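Local coordinates for Mgp-operon protein 3 (Mycoplasma pneumoniae M129, PDB 6TM0), which probably acts in cell adhesion as a membrane-anchored surface protein of the P110-like adhesin family, at residues Pro23-Leu28 with Pro122-Val127; Glu41-Lys46 with Ser454-Ala459; Leu848-Asp853 with Gly870-Tyr875. All coordinates share one frame; numbering follows the deposited sequence.

Interaction 1. Residues Pro23-Leu28 with Pro122-Val127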
ATOM      1  N   PRO A  23      22.176  21.151  19.719  1.00 71.07           N
ATOM      2  CA  PRO A  23      20.757  21.305  20.057  1.00 71.33           C
ATOM      3  C   PRO A  23      20.480  22.420  21.064  1.00 75.16           C
ATOM      4  O   PRO A  23      21.202  22.578  22.038  1.00 75.29           O
ATOM      5  CB  PRO A  23      20.381  19.933  20.597  1.00 73.33           C
ATOM      6  CG  PRO A  23      21.640  19.404  21.199  1.00 77.63           C
ATOM      7  CD  PRO A  23      22.797  20.050  20.487  1.00 73.08           C
ATOM      8  N   LEU A  24      19.411  23.179  20.826  1.00 71.04           N
ATOM      9  CA  LEU A  24      18.975  24.291  21.661  1.00 69.68           C
ATOM     10  C   LEU A  24      18.410  23.873  23.034  1.00 73.74           C
ATOM     11  O   LEU A  24      18.459  24.668  23.965  1.00 74.64           O
ATOM     12  CB  LEU A  24      17.936  25.087  20.877  1.00 69.37           C
ATOM     13  CG  LEU A  24      18.261  26.527  20.494  1.00 72.93           C
ATOM     14  CD1 LEU A  24      19.719  26.893  20.724  1.00 71.14           C
ATOM     15  CD2 LEU A  24      17.753  26.837  19.103  1.00 75.66           C
ATOM     16  N   ASN A  25      17.846  22.659  23.158  1.00 69.71           N
ATOM     17  CA  ASN A  25      17.312  22.107  24.419  1.00 69.05           C
ATOM     18  C   ASN A  25      17.136  20.602  24.272  1.00 72.86           C
ATOM     19  O   ASN A  25      17.277  20.081  23.156  1.00 71.15           O
ATOM     20  CB  ASN A  25      15.981  22.775  24.836  1.00 66.73           C
ATOM     21  CG  ASN A  25      14.959  22.859  23.730  1.00 85.40           C
ATOM     22  OD1 ASN A  25      14.409  21.851  23.259  1.00 79.81           O
ATOM     23  ND2 ASN A  25      14.681  24.072  23.299  1.00 74.08           N
ATOM     24  N   GLY A  26      16.790  19.931  25.380  1.00 69.98           N
ATOM     25  CA  GLY A  26      16.533  18.492  25.408  1.00 70.21           C
ATOM     26  C   GLY A  26      15.363  18.011  24.558  1.00 76.12           C
ATOM     27  O   GLY A  26      15.094  16.809  24.523  1.00 76.72           O
ATOM     28  N   GLY A  27      14.684  18.932  23.864  1.00 73.48           N
ATOM     29  CA  GLY A  27      13.558  18.626  22.987  1.00 74.21           C
ATOM     30  C   GLY A  27      12.187  18.638  23.641  1.00 79.54           C
ATOM     31  O   GLY A  27      12.051  19.014  24.808  1.00 79.43           O
ATOM     32  N   LEU A  28      11.158  18.224  22.877  1.00 75.92           N
ATOM     33  CA  LEU A  28       9.757  18.149  23.313  1.00 75.98           C
ATOM     34  C   LEU A  28       9.235  16.704  23.264  1.00 81.54           C
ATOM     35  O   LEU A  28       9.107  16.137  22.170  1.00 80.70           O
ATOM     36  CB  LEU A  28       8.886  19.068  22.414  1.00 75.45           C
ATOM     37  CG  LEU A  28       7.364  18.916  22.462  1.00 77.99           C
ATOM     38  CD1 LEU A  28       6.746  19.924  23.406  1.00 77.48           C
ATOM     39  CD2 LEU A  28       6.788  19.085  21.086  1.00 77.89           C
ATOM     40  N   PRO A 122       8.614  31.012  23.973  1.00 87.33           N
ATOM     41  CA  PRO A 122       9.955  31.640  24.013  1.00 88.23           C
ATOM     42  C   PRO A 122      11.093  30.624  23.944  1.00 94.06           C
ATOM     43  O   PRO A 122      10.940  29.505  24.435  1.00 94.16           O
ATOM     44  CB  PRO A 122       9.956  32.388  25.345  1.00 90.06           C
ATOM     45  CG  PRO A 122       8.970  31.659  26.184  1.00 94.56           C
ATOM     46  CD  PRO A 122       7.885  31.268  25.233  1.00 89.66           C
ATOM     47  N   ARG A 123      12.237  31.014  23.330  1.00 90.98           N
ATOM     48  CA  ARG A 123      13.394  30.136  23.065  1.00 90.92           C
ATOM     49  C   ARG A 123      12.892  29.094  22.043  1.00 95.13           C
ATOM     50  O   ARG A 123      12.040  29.468  21.226  1.00 96.30           O
ATOM     51  CB  ARG A 123      14.034  29.559  24.352  1.00 92.12           C
ATOM     52  CG  ARG A 123      14.566  30.662  25.322  1.00100.41           C
ATOM     53  CD  ARG A 123      15.188  30.104  26.592  1.00106.82           C
ATOM     54  NE  ARG A 123      14.913  30.901  27.801  1.00115.15           N
ATOM     55  CZ  ARG A 123      15.826  31.243  28.716  1.00124.00           C
ATOM     56  NH1 ARG A 123      15.472  31.953  29.786  1.00 93.08           N
ATOM     57  NH2 ARG A 123      17.100  30.893  28.559  1.00113.07           N
ATOM     58  N   ALA A 124      13.368  27.842  22.015  1.00 89.97           N
ATOM     59  CA  ALA A 124      12.821  26.941  20.980  1.00 88.59           C
ATOM     60  C   ALA A 124      11.381  26.549  21.324  1.00 88.66           C
ATOM     61  O   ALA A 124      10.444  27.001  20.670  1.00 88.85           O
ATOM     62  CB  ALA A 124      13.693  25.718  20.814  1.00 89.51           C
ATOM     63  N   THR A 125      11.246  25.764  22.387  1.00 81.70           N
ATOM     64  CA  THR A 125      10.091  25.263  23.132  1.00 80.46           C
ATOM     65  C   THR A 125       8.682  25.357  22.499  1.00 84.52           C
ATOM     66  O   THR A 125       8.305  26.355  21.883  1.00 84.04           O
ATOM     67  CB  THR A 125      10.019  25.949  24.531  1.00 78.26           C
ATOM     68  OG1 THR A 125       9.538  27.276  24.382  1.00 85.73           O
ATOM     69  CG2 THR A 125      11.357  25.973  25.277  1.00 63.92           C
ATOM     70  N   TRP A 126       7.874  24.326  22.783  1.00 80.95           N
ATOM     71  CA  TRP A 126       6.483  24.250  22.379  1.00 80.51           C
ATOM     72  C   TRP A 126       5.562  24.183  23.606  1.00 83.49           C
ATOM     73  O   TRP A 126       5.969  23.733  24.682  1.00 81.91           O
ATOM     74  CB  TRP A 126       6.258  23.070  21.433  1.00 79.20           C
ATOM     75  CG  TRP A 126       7.033  23.207  20.156  1.00 80.04           C
ATOM     76  CD1 TRP A 126       8.292  22.745  19.908  1.00 82.85           C
ATOM     77  CD2 TRP A 126       6.622  23.906  18.977  1.00 79.67           C
ATOM     78  NE1 TRP A 126       8.685  23.096  18.637  1.00 82.02           N
ATOM     79  CE2 TRP A 126       7.683  23.818  18.045  1.00 83.38           C
ATOM     80  CE3 TRP A 126       5.448  24.581  18.606  1.00 80.60           C
ATOM     81  CZ2 TRP A 126       7.610  24.393  16.771  1.00 82.58           C
ATOM     82  CZ3 TRP A 126       5.381  25.162  17.348  1.00 82.18           C
ATOM     83  CH2 TRP A 126       6.442  25.043  16.436  1.00 82.92           C
ATOM     84  N   VAL A 127       4.333  24.692  23.440  1.00 80.04           N
ATOM     85  CA  VAL A 127       3.282  24.720  24.449  1.00 79.48           C
ATOM     86  C   VAL A 127       2.113  23.971  23.837  1.00 87.29           C
ATOM     87  O   VAL A 127       1.704  24.291  22.709  1.00 88.52           O
ATOM     88  CB  VAL A 127       2.918  26.172  24.797  1.00 82.51           C
ATOM     89  CG1 VAL A 127       1.622  26.256  25.584  1.00 82.52           C
ATOM     90  CG2 VAL A 127       4.036  26.819  25.575  1.00 82.51           C
TER
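Leu28 meets Trp126 through both of its methyl branches. Its CD1 lies 3.7 Å from Trp126 CB. Its CD2 is 4.0 Å from the same CB and 4.1 Å from Trp126 CD1, so it comes at the five-membered part of the indole obliquely. The two side chains cross at about a right angle. Leu28 carries CG opposite its backbone N (chi1 166°), which sends both methyls across to the root of the tryptophan rather than over the middle of its rings. The second point of contact is Ala124. Its methyl faces Leu24, with the two CB atoms 4.3 Å apart, and the amide of Asn25 comes close to it. No hydrogen bond joins the two segments, so the contact rests on packing.

The polar bonds lie within each segment and shape it. In 23-28, Gly27 N donates to Asn25 OD1 at 3.0 Å, in the amide plane and on a lone pair, which makes an Asx turn. With chi1 at 49°, Asn25 curls its amide back over the turn, and ND2 is left facing Ala124. In 122-127, Thr125 OG1 donates to Pro122 O at 2.6 Å, tilted 29° from the carbonyl plane. This ties the loop together just ahead of the strand.

The contact sets the loop that leads into strand 28-29 beside the start of strand 126-133, an outermost strand of a four-stranded antiparallel sheet. Pro16 of strand 13-17 touches both Asn25 and Ala124. Phe118 of strand 114-120 and Leu53 of strand 52-59 pack on both Leu28 and Trp126, tying the contact to the inner strands of the sheet.

Interaction 2. Residues Glu41-Lys46 with Ser454-Ala459; sequences ELVDWK and STAQLA
Asp44 and Lys46 hold the two polar backbone atoms of Leu458 with hydrogen bonds from their side chains. Leu458 N donates to Asp44 OD2 at 3.1 Å with an N-H...O angle of 163°. The carboxylate oxygen uses its anti lone pair, the one turned from its partner oxygen. Lys46 NZ donates to Leu458 O, also at 3.1 Å, and approaches nearly along the C=O axis. The lysine chain bends at chi2 and again at chi4, and this folds the ammonium back to the carbonyl. No backbone bond joins the segments; these side chains take the place of backbone partners. The two opposite charges lie close to the same residue and would probably polarise its flanking peptide groups.

Apolar contacts flank these bonds. Leu458 CD1 rests 3.7 Å from Lys46 CG, and the two side chains slide past each other in opposite directions. Val43 sets CG1 opposite its backbone N (chi1 -176°). That methyl lies over Ala456, 3.4 Å from Ala456 O and 4.2 Å from Ala456 CB.

The segments of strands 40-46 and 457-460 run in nearly the same direction, 22° apart, with axes 6.4 Å from each other at closest approach. Each strand is outermost in its own four-stranded antiparallel sheet, so the contact joins two sheets at their edges. This is consistent with the first strands of neighbouring blades in a beta-propeller. Arg58 of strand 52-59 touches Val43 and Ala456 and bonds Thr455 O. From strand 538-546, Asp544 touches Lys46 and Leu543 touches Gln457 and Ala459.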
ATOM      1  N   GLU A  41       3.025   6.204  21.282  1.00 77.12           N
ATOM      2  CA  GLU A  41       4.120   6.366  20.352  1.00 76.28           C
ATOM      3  C   GLU A  41       3.767   7.466  19.371  1.00 77.13           C
ATOM      4  O   GLU A  41       2.613   7.546  18.937  1.00 75.75           O
ATOM      5  CB  GLU A  41       4.394   5.052  19.610  1.00 77.96           C
ATOM      6  CG  GLU A  41       5.450   4.162  20.267  1.00 96.40           C
ATOM      7  CD  GLU A  41       5.074   3.470  21.574  1.00138.49           C
ATOM      8  OE1 GLU A  41       4.156   2.613  21.561  1.00147.91           O
ATOM      9  OE2 GLU A  41       5.722   3.760  22.608  1.00133.54           O
ATOM     10  N   LEU A  42       4.757   8.326  19.049  1.00 71.40           N
ATOM     11  CA  LEU A  42       4.584   9.378  18.060  1.00 70.61           C
ATOM     12  C   LEU A  42       4.939   8.699  16.759  1.00 76.19           C
ATOM     13  O   LEU A  42       5.969   8.021  16.717  1.00 77.54           O
ATOM     14  CB  LEU A  42       5.513  10.565  18.337  1.00 70.23           C
ATOM     15  CG  LEU A  42       5.505  11.663  17.273  1.00 73.70           C
ATOM     16  CD1 LEU A  42       4.564  12.771  17.619  1.00 72.65           C
ATOM     17  CD2 LEU A  42       6.851  12.218  17.103  1.00 77.10           C
ATOM     18  N   VAL A  43       4.077   8.825  15.725  1.00 71.77           N
ATOM     19  CA  VAL A  43       4.203   8.139  14.426  1.00 71.57           C
ATOM     20  C   VAL A  43       4.513   9.083  13.233  1.00 75.44           C
ATOM     21  O   VAL A  43       5.152   8.647  12.266  1.00 74.62           O
ATOM     22  CB  VAL A  43       2.941   7.284  14.176  1.00 75.62           C
ATOM     23  CG1 VAL A  43       3.058   6.473  12.899  1.00 75.57           C
ATOM     24  CG2 VAL A  43       2.685   6.361  15.357  1.00 75.53           C
ATOM     25  N   ASP A  44       4.027  10.346  13.296  1.00 71.56           N
ATOM     26  CA  ASP A  44       4.258  11.415  12.317  1.00 71.08           C
ATOM     27  C   ASP A  44       4.066  12.782  12.978  1.00 75.37           C
ATOM     28  O   ASP A  44       3.369  12.880  13.988  1.00 76.85           O
ATOM     29  CB  ASP A  44       3.376  11.276  11.058  1.00 72.71           C
ATOM     30  CG  ASP A  44       3.960  11.906   9.788  1.00 84.37           C
ATOM     31  OD1 ASP A  44       5.184  12.187   9.764  1.00 86.52           O
ATOM     32  OD2 ASP A  44       3.194  12.108   8.815  1.00 88.90           O
ATOM     33  N   TRP A  45       4.715  13.826  12.432  1.00 69.87           N
ATOM     34  CA  TRP A  45       4.666  15.202  12.931  1.00 68.60           C
ATOM     35  C   TRP A  45       5.063  16.161  11.814  1.00 73.15           C
ATOM     36  O   TRP A  45       5.902  15.809  10.990  1.00 75.14           O
ATOM     37  CB  TRP A  45       5.615  15.362  14.122  1.00 66.55           C
ATOM     38  CG  TRP A  45       7.022  14.952  13.813  1.00 67.03           C
ATOM     39  CD1 TRP A  45       7.551  13.694  13.887  1.00 69.99           C
ATOM     40  CD2 TRP A  45       8.057  15.795  13.301  1.00 66.50           C
ATOM     41  NE1 TRP A  45       8.870  13.709  13.481  1.00 69.45           N
ATOM     42  CE2 TRP A  45       9.203  14.987  13.108  1.00 70.27           C
ATOM     43  CE3 TRP A  45       8.136  17.163  13.005  1.00 67.46           C
ATOM     44  CZ2 TRP A  45      10.420  15.513  12.683  1.00 69.06           C
ATOM     45  CZ3 TRP A  45       9.339  17.678  12.554  1.00 68.75           C
ATOM     46  CH2 TRP A  45      10.461  16.858  12.390  1.00 69.20           C
ATOM     47  N   LYS A  46       4.464  17.351  11.770  1.00 68.27           N
ATOM     48  CA  LYS A  46       4.748  18.368  10.753  1.00 68.11           C
ATOM     49  C   LYS A  46       4.791  19.760  11.392  1.00 74.17           C
ATOM     50  O   LYS A  46       3.917  20.104  12.176  1.00 74.99           O
ATOM     51  CB  LYS A  46       3.720  18.332   9.583  1.00 69.84           C
ATOM     52  CG  LYS A  46       3.585  17.008   8.805  1.00 80.55           C
ATOM     53  CD  LYS A  46       4.786  16.679   7.893  1.00 92.78           C
ATOM     54  CE  LYS A  46       4.746  15.287   7.286  1.00106.66           C
ATOM     55  NZ  LYS A  46       3.727  15.154   6.201  1.00118.03           N
ATOM     56  N   SER A 454      -3.638   1.912  10.679  1.00 69.98           N
ATOM     57  CA  SER A 454      -4.311   2.969   9.916  1.00 68.68           C
ATOM     58  C   SER A 454      -3.882   4.368  10.297  1.00 70.54           C
ATOM     59  O   SER A 454      -3.951   5.255   9.448  1.00 69.62           O
ATOM     60  CB  SER A 454      -5.830   2.865  10.031  1.00 72.35           C
ATOM     61  OG  SER A 454      -6.351   3.375  11.249  1.00 83.39           O
ATOM     62  N   THR A 455      -3.519   4.587  11.577  1.00 66.81           N
ATOM     63  CA  THR A 455      -3.121   5.913  12.081  1.00 67.29           C
ATOM     64  C   THR A 455      -1.585   6.031  12.004  1.00 71.57           C
ATOM     65  O   THR A 455      -0.884   5.866  13.012  1.00 70.61           O
ATOM     66  CB  THR A 455      -3.775   6.223  13.479  1.00 73.45           C
ATOM     67  OG1 THR A 455      -3.210   5.426  14.525  1.00 70.02           O
ATOM     68  CG2 THR A 455      -5.270   6.036  13.481  1.00 67.75           C
ATOM     69  N   ALA A 456      -1.068   6.300  10.776  1.00 69.27           N
ATOM     70  CA  ALA A 456       0.373   6.333  10.482  1.00 68.42           C
ATOM     71  C   ALA A 456       0.930   7.626   9.800  1.00 71.68           C
ATOM     72  O   ALA A 456       2.131   7.904   9.914  1.00 71.41           O
ATOM     73  CB  ALA A 456       0.747   5.112   9.648  1.00 68.58           C
ATOM     74  N   GLN A 457       0.106   8.370   9.060  1.00 67.36           N
ATOM     75  CA  GLN A 457       0.614   9.534   8.318  1.00 66.67           C
ATOM     76  C   GLN A 457      -0.375  10.686   8.373  1.00 70.25           C
ATOM     77  O   GLN A 457      -1.579  10.424   8.407  1.00 70.26           O
ATOM     78  CB  GLN A 457       0.862   9.141   6.830  1.00 67.82           C
ATOM     79  CG  GLN A 457       1.760   7.909   6.617  1.00 76.44           C
ATOM     80  CD  GLN A 457       2.200   7.678   5.200  1.00 95.16           C
ATOM     81  OE1 GLN A 457       2.620   8.603   4.498  1.00 97.05           O
ATOM     82  NE2 GLN A 457       2.157   6.423   4.763  1.00 81.46           N
ATOM     83  N   LEU A 458       0.112  11.953   8.339  1.00 66.03           N
ATOM     84  CA  LEU A 458      -0.774  13.130   8.347  1.00 66.05           C
ATOM     85  C   LEU A 458      -0.297  14.323   7.504  1.00 69.09           C
ATOM     86  O   LEU A 458       0.856  14.368   7.083  1.00 70.30           O
ATOM     87  CB  LEU A 458      -1.144  13.621   9.776  1.00 66.48           C
ATOM     88  CG  LEU A 458      -0.088  14.051  10.831  1.00 71.33           C
ATOM     89  CD1 LEU A 458       0.751  15.240  10.384  1.00 71.73           C
ATOM     90  CD2 LEU A 458      -0.788  14.460  12.108  1.00 71.66           C
ATOM     91  N   ALA A 459      -1.207  15.299   7.297  1.00 63.89           N
ATOM     92  CA  ALA A 459      -1.018  16.579   6.607  1.00 63.55           C
ATOM     93  C   ALA A 459      -1.973  17.588   7.197  1.00 69.50           C
ATOM     94  O   ALA A 459      -2.933  17.186   7.852  1.00 69.77           O
ATOM     95  CB  ALA A 459      -1.283  16.437   5.132  1.00 64.24           C
TER

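Interaction 3. Residues Leu848-Asp853 with Gly870-Tyr875; sequences LTTLKD and GEKPTY
Thr850 and Glu871 bring the two backbones closest, with CA atoms 5.0 Å apart where the short 3-10 turn at 870-871 passes the lead-in to strand 851-857. That strand opens with a classic beta bulge, in which Lys852 and Asp853 both face Thr866 of strand 862-868.

Glu871 has the largest share of the contact, followed by Thr850. Its CB packs on Thr850, 3.9 Å from Thr850 CA and 4.0 Å from Thr850 CB. Its CG stands opposite the carbonyl carbon (chi1 -71°) and the chain is extended beyond it, so the carboxylate reaches along the 848-853 backbone to Lys852. There Glu871 OE1 lies 3.7 Å from Lys852 CB, and the two side chains cross at about a right angle. The methyl CG2 of Thr850 meets Lys872 CG at 3.7 Å and approaches Lys872 N as closely. The hydroxyl of Thr850 is bonded to Asp847 O, which holds the residue with CG2 toward the lysine. Lys872 NZ is bonded to Asn884 O.

The contact lies at the open end of the hairpin of strands 851-857 and 862-868. Backbone bonding between Thr850 and Asp868 carries the pairing up to it, and Phe867 packs on Thr850.

No hydrogen bond crosses between the segments. A carboxylate oxygen of Glu871 lies against the CH groups at the base of Lys852, while Lys852 NZ stays 5.1 Å from Glu871 OE1. The pair is therefore not a salt bridge, though the opposite charges may still attract weakly. Aliphatic packing comes from Glu871 CB on Thr850 and from Thr850 CG2 on Lys872 CG.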
ATOM      1  N   LEU A 848      14.172  -0.145   1.432  1.00 71.31           N
ATOM      2  CA  LEU A 848      13.109   0.864   1.387  1.00 71.25           C
ATOM      3  C   LEU A 848      12.186   0.898   2.611  1.00 75.72           C
ATOM      4  O   LEU A 848      11.460   1.881   2.788  1.00 75.37           O
ATOM      5  CB  LEU A 848      12.276   0.718   0.106  1.00 71.21           C
ATOM      6  CG  LEU A 848      12.863   1.173  -1.228  1.00 75.33           C
ATOM      7  CD1 LEU A 848      11.924   0.803  -2.363  1.00 74.72           C
ATOM      8  CD2 LEU A 848      13.086   2.680  -1.256  1.00 78.84           C
ATOM      9  N   THR A 849      12.196  -0.162   3.444  1.00 72.62           N
ATOM     10  CA  THR A 849      11.337  -0.227   4.642  1.00 72.87           C
ATOM     11  C   THR A 849      11.890   0.614   5.802  1.00 77.22           C
ATOM     12  O   THR A 849      11.192   0.855   6.799  1.00 77.76           O
ATOM     13  CB  THR A 849      11.106  -1.687   5.081  1.00 81.24           C
ATOM     14  OG1 THR A 849      12.347  -2.298   5.468  1.00 80.23           O
ATOM     15  CG2 THR A 849      10.376  -2.522   4.026  1.00 78.54           C
ATOM     16  N   THR A 850      13.145   1.061   5.662  1.00 72.66           N
ATOM     17  CA  THR A 850      13.851   1.815   6.682  1.00 71.72           C
ATOM     18  C   THR A 850      13.856   3.338   6.400  1.00 75.71           C
ATOM     19  O   THR A 850      14.755   4.034   6.871  1.00 77.45           O
ATOM     20  CB  THR A 850      15.251   1.206   6.870  1.00 79.69           C
ATOM     21  OG1 THR A 850      16.025   1.332   5.674  1.00 80.73           O
ATOM     22  CG2 THR A 850      15.203  -0.252   7.299  1.00 80.05           C
ATOM     23  N   LEU A 851      12.847   3.873   5.681  1.00 70.28           N
ATOM     24  CA  LEU A 851      12.804   5.313   5.419  1.00 69.66           C
ATOM     25  C   LEU A 851      12.347   6.051   6.653  1.00 74.00           C
ATOM     26  O   LEU A 851      11.203   5.886   7.089  1.00 72.14           O
ATOM     27  CB  LEU A 851      11.951   5.694   4.199  1.00 69.61           C
ATOM     28  CG  LEU A 851      11.789   7.192   3.934  1.00 74.28           C
ATOM     29  CD1 LEU A 851      12.979   7.755   3.200  1.00 75.14           C
ATOM     30  CD2 LEU A 851      10.550   7.461   3.150  1.00 75.82           C
ATOM     31  N   LYS A 852      13.279   6.852   7.228  1.00 71.78           N
ATOM     32  CA  LYS A 852      13.049   7.642   8.426  1.00 71.47           C
ATOM     33  C   LYS A 852      12.476   9.011   8.072  1.00 76.47           C
ATOM     34  O   LYS A 852      11.486   9.432   8.684  1.00 76.87           O
ATOM     35  CB  LYS A 852      14.331   7.760   9.268  1.00 73.57           C
ATOM     36  CG  LYS A 852      14.129   8.512  10.586  1.00 90.39           C
ATOM     37  CD  LYS A 852      15.369   8.529  11.482  1.00101.52           C
ATOM     38  CE  LYS A 852      15.237   9.498  12.651  1.00113.00           C
ATOM     39  NZ  LYS A 852      14.101   9.160  13.568  1.00119.96           N
ATOM     40  N   ASP A 853      13.091   9.705   7.091  1.00 72.25           N
ATOM     41  CA  ASP A 853      12.644  11.042   6.707  1.00 70.87           C
ATOM     42  C   ASP A 853      12.774  11.367   5.224  1.00 69.30           C
ATOM     43  O   ASP A 853      13.636  10.830   4.525  1.00 68.17           O
ATOM     44  CB  ASP A 853      13.386  12.088   7.554  1.00 73.54           C
ATOM     45  CG  ASP A 853      12.711  13.452   7.606  1.00 96.15           C
ATOM     46  OD1 ASP A 853      13.151  14.359   6.866  1.00 98.11           O
ATOM     47  OD2 ASP A 853      11.740  13.612   8.395  1.00107.18           O
ATOM     48  N   GLY A 870      18.388   1.063  11.638  1.00 77.29           N
ATOM     49  CA  GLY A 870      17.746   0.717  12.906  1.00 77.22           C
ATOM     50  C   GLY A 870      16.265   0.396  12.817  1.00 80.35           C
ATOM     51  O   GLY A 870      15.702  -0.217  13.731  1.00 78.57           O
ATOM     52  N   GLU A 871      15.627   0.795  11.708  1.00 78.16           N
ATOM     53  CA  GLU A 871      14.213   0.539  11.477  1.00 78.73           C
ATOM     54  C   GLU A 871      13.962  -0.902  10.993  1.00 85.53           C
ATOM     55  O   GLU A 871      12.801  -1.337  10.938  1.00 84.74           O
ATOM     56  CB  GLU A 871      13.614   1.594  10.552  1.00 80.02           C
ATOM     57  CG  GLU A 871      13.484   2.942  11.235  1.00 93.56           C
ATOM     58  CD  GLU A 871      12.372   3.854  10.755  1.00133.69           C
ATOM     59  OE1 GLU A 871      12.495   5.081  10.977  1.00144.03           O
ATOM     60  OE2 GLU A 871      11.375   3.357  10.177  1.00130.84           O
ATOM     61  N   LYS A 872      15.064  -1.652  10.684  1.00 83.95           N
ATOM     62  CA  LYS A 872      15.049  -3.070  10.296  1.00 84.49           C
ATOM     63  C   LYS A 872      14.621  -3.897  11.511  1.00 92.39           C
ATOM     64  O   LYS A 872      14.964  -3.531  12.639  1.00 92.39           O
ATOM     65  CB  LYS A 872      16.449  -3.559   9.873  1.00 85.88           C
ATOM     66  CG  LYS A 872      16.829  -3.337   8.421  1.00 94.35           C
ATOM     67  CD  LYS A 872      18.093  -4.125   8.080  1.00103.34           C
ATOM     68  CE  LYS A 872      19.034  -3.379   7.159  1.00109.01           C
ATOM     69  NZ  LYS A 872      20.259  -4.167   6.857  1.00112.27           N
ATOM     70  N   PRO A 873      13.949  -5.051  11.321  1.00 91.99           N
ATOM     71  CA  PRO A 873      13.567  -5.874  12.478  1.00 92.70           C
ATOM     72  C   PRO A 873      14.766  -6.441  13.221  1.00 99.13           C
ATOM     73  O   PRO A 873      15.903  -6.322  12.765  1.00 98.02           O
ATOM     74  CB  PRO A 873      12.720  -6.981  11.860  1.00 94.84           C
ATOM     75  CG  PRO A 873      12.300  -6.448  10.521  1.00 99.62           C
ATOM     76  CD  PRO A 873      13.469  -5.654  10.065  1.00 94.67           C
ATOM     77  N   THR A 874      14.507  -7.026  14.391  1.00 98.90           N
ATOM     78  CA  THR A 874      15.547  -7.577  15.259  1.00 99.63           C
ATOM     79  C   THR A 874      16.040  -8.960  14.792  1.00105.08           C
ATOM     80  O   THR A 874      17.241  -9.226  14.874  1.00105.26           O
ATOM     81  CB  THR A 874      15.087  -7.553  16.716  1.00106.24           C
ATOM     82  OG1 THR A 874      13.741  -7.057  16.781  1.00109.84           O
ATOM     83  CG2 THR A 874      15.984  -6.701  17.585  1.00101.36           C
ATOM     84  N   TYR A 875      15.124  -9.819  14.301  1.00102.22           N
ATOM     85  CA  TYR A 875      15.415 -11.179  13.839  1.00102.90           C
ATOM     86  C   TYR A 875      14.614 -11.523  12.575  1.00106.79           C
ATOM     87  O   TYR A 875      13.464 -11.083  12.422  1.00106.61           O
ATOM     88  CB  TYR A 875      15.055 -12.206  14.933  1.00105.05           C
ATOM     89  CG  TYR A 875      15.901 -12.152  16.184  1.00108.45           C
ATOM     90  CD1 TYR A 875      15.691 -11.172  17.149  1.00111.10           C
ATOM     91  CD2 TYR A 875      16.832 -13.149  16.462  1.00109.92           C
ATOM     92  CE1 TYR A 875      16.463 -11.117  18.309  1.00113.20           C
ATOM     93  CE2 TYR A 875      17.593 -13.124  17.634  1.00111.43           C
ATOM     94  CZ  TYR A 875      17.405 -12.102  18.554  1.00120.39           C
ATOM     95  OH  TYR A 875      18.148 -12.059  19.708  1.00121.63           O
TER

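In the fold
Interactions 1 and 2 reach the same four-stranded sheet at its two outermost strands, 126-133 and 40-46, with centres 21 Å apart. Interaction 1 lies on the surface, about 35 Å from the centre of the chain, and is mainly packing, with an asparagine amide at its edge and no bond across. Interaction 2 is partly buried. It joins that sheet to a second one and is the only one of the three with hydrogen bonds across its segments. Interaction 3 belongs to a different sheet, yet its nearest atoms lie about 5 Å from those of interaction 2, without touching. It is also a surface contact, although Thr850 is buried, and it spans neighbouring parts of the chain, whereas interaction 2 spans 408 residues.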